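Local coordinates for probable adhesion protein (Pseudomonas aeruginosa PAO1, PDB 6R3Z) that binds ferrous iron, manganese or nickel and probably delivers metal to a transport system as its periplasmic solute-binding component, at residues A174-A179 with A193-A198. Residues are numbered along the deposited sequence; the frame is centred on the assembly and turned at random.
Sequences ATIHGA and AVVEPA. With NI (nickel (II) ion), chain B.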
loop_
_atom_site.group_PDB
_atom_site.type_symbol
_atom_site.label_atom_id
_atom_site.label_comp_id
_atom_site.label_asym_id
_atom_site.label_seq_id
_atom_site.Cartn_x
_atom_site.Cartn_y
_atom_site.Cartn_z
ATOM N N ALA A 174 16.184 1.953 -7.488
ATOM C CA ALA A 174 16.304 1.245 -6.216
ATOM C C ALA A 174 15.268 1.844 -5.230
ATOM O O ALA A 174 14.847 2.994 -5.393
ATOM C CB ALA A 174 17.706 1.383 -5.651
ATOM N N THR A 175 14.843 1.064 -4.226
ATOM C CA THR A 175 13.931 1.546 -3.191
ATOM C C THR A 175 14.470 1.094 -1.833
ATOM O O THR A 175 15.171 0.082 -1.768
ATOM C CB THR A 175 12.458 1.109 -3.384
ATOM O OG1 THR A 175 12.291 -0.292 -3.099
ATOM C CG2 THR A 175 11.887 1.475 -4.769
ATOM N N ILE A 176 14.132 1.814 -0.753
ATOM C CA ILE A 176 14.570 1.388 0.602
ATOM C C ILE A 176 13.659 0.220 1.048
ATOM O O ILE A 176 14.157 -0.859 1.388
ATOM C CB ILE A 176 14.494 2.574 1.618
ATOM C CG1 ILE A 176 15.493 3.719 1.280
ATOM C CG2 ILE A 176 14.692 2.072 3.078
ATOM C CD1 ILE A 176 16.973 3.373 1.281
ATOM N N HIS A 177 12.324 0.461 1.034
ATOM C CA HIS A 177 11.284 -0.508 1.405
ATOM C C HIS A 177 10.803 -1.192 0.123
ATOM O O HIS A 177 10.723 -0.534 -0.912
ATOM C CB HIS A 177 10.126 0.218 2.116
ATOM C CG HIS A 177 9.172 -0.664 2.858
ATOM N ND1 HIS A 177 9.423 -1.057 4.170
ATOM C CD2 HIS A 177 7.950 -1.118 2.495
ATOM C CE1 HIS A 177 8.359 -1.754 4.544
ATOM N NE2 HIS A 177 7.432 -1.789 3.582
ATOM N N GLY A 178 10.516 -2.494 0.181
ATOM C CA GLY A 178 10.066 -3.236 -1.007
ATOM C C GLY A 178 8.589 -3.020 -1.338
ATOM O O GLY A 178 7.879 -3.977 -1.649
ATOM N N ALA A 179 8.117 -1.766 -1.279
ATOM C CA ALA A 179 6.706 -1.414 -1.429
ATOM C C ALA A 179 6.244 -1.004 -2.819
ATOM O O ALA A 179 5.028 -0.873 -3.012
ATOM C CB ALA A 179 6.381 -0.272 -0.466
ATOM N N ALA A 193 16.989 -2.930 -7.199
ATOM C CA ALA A 193 17.424 -3.345 -5.871
ATOM C C ALA A 193 16.587 -2.724 -4.764
ATOM O O ALA A 193 16.167 -1.583 -4.878
ATOM C CB ALA A 193 18.899 -2.973 -5.676
ATOM N N VAL A 194 16.397 -3.479 -3.668
ATOM C CA VAL A 194 15.685 -3.039 -2.459
ATOM C C VAL A 194 16.733 -3.111 -1.327
ATOM O O VAL A 194 17.374 -4.154 -1.129
ATOM C CB VAL A 194 14.420 -3.910 -2.181
ATOM C CG1 VAL A 194 13.789 -3.572 -0.829
ATOM C CG2 VAL A 194 13.392 -3.766 -3.310
ATOM N N VAL A 195 16.938 -1.987 -0.626
ATOM C CA VAL A 195 17.951 -1.886 0.431
ATOM C C VAL A 195 17.617 -2.781 1.632
ATOM O O VAL A 195 18.515 -3.465 2.138
ATOM C CB VAL A 195 18.242 -0.413 0.829
ATOM C CG1 VAL A 195 19.360 -0.322 1.878
ATOM C CG2 VAL A 195 18.576 0.428 -0.406
ATOM N N GLU A 196 16.358 -2.769 2.094
ATOM C CA GLU A 196 15.960 -3.627 3.224
ATOM C C GLU A 196 16.073 -5.107 2.791
ATOM O O GLU A 196 15.509 -5.500 1.765
ATOM C CB GLU A 196 14.536 -3.306 3.664
ATOM C CG GLU A 196 14.467 -2.007 4.449
ATOM C CD GLU A 196 13.120 -1.673 5.059
ATOM O OE1 GLU A 196 12.096 -2.270 4.657
ATOM O OE2 GLU A 196 13.096 -0.811 5.960
ATOM N N PRO A 197 16.845 -5.930 3.521
ATOM C CA PRO A 197 17.018 -7.340 3.088
ATOM C C PRO A 197 15.738 -8.182 3.094
ATOM O O PRO A 197 15.665 -9.205 2.400
ATOM C CB PRO A 197 18.081 -7.887 4.045
ATOM C CG PRO A 197 18.010 -6.990 5.262
ATOM C CD PRO A 197 17.633 -5.622 4.731
ATOM N N ALA A 198 14.742 -7.758 3.883
ATOM C CA ALA A 198 13.415 -8.392 3.977
ATOM C C ALA A 198 12.430 -7.320 4.411
ATOM O O ALA A 198 12.844 -6.269 4.920
ATOM C CB ALA A 198 13.429 -9.531 5.001
HETATM NI NI NI B . 5.437 -2.591 3.942
HETATM O O HOH W 1 11.351 1.076 5.362
HETATM O O HOH W 2 11.167 -3.975 2.580
#
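Glu196 reaches across to His177, its OE1 approaching ND1 while NE2 of the same ring binds the nickel ion. Its CB and CG lie against the carbonyl oxygen of Ile176, CG at 3.3 Å, while that oxygen accepts the backbone N-H of Glu196. The chain is extended beyond CG (chi2 -174°), which carries CD toward the imidazole. There OE1 lies 3.0 Å from His177 ND1, in a bent, weak hydrogen bond, with carboxylate and ring planes 65° apart. The ND1 hydrogen is divided between OE1 and a water that donates to OE2; a second water links OE1 to Gly178 N. A carboxylate suits this place because both oxygens accept, OE1 from ND1 and one water, OE2 from the other; its charge would probably make the imidazole a stronger ligand. With ND1 as donor, NE2 is left to bind nickel at 2.2 Å. The strands pair in parallel, Thr175 N bonding to Ala193 O and Val195 N to Thr175 O. The Thr175 hydroxyl donates to His177 O at 2.7 Å, pinning the turn, and Val194 CG1, anti to its backbone N, rests against Gly178 N. Ile176 CD1 packs on Val195 CG2, 3.8 Å away, branched aliphatic chains suited to the buried apolar side against Ile237. In this beta-alpha-beta unit the first strand's loop supplies His177 to the six-histidine metal site, the second's its second-shell partner Glu196.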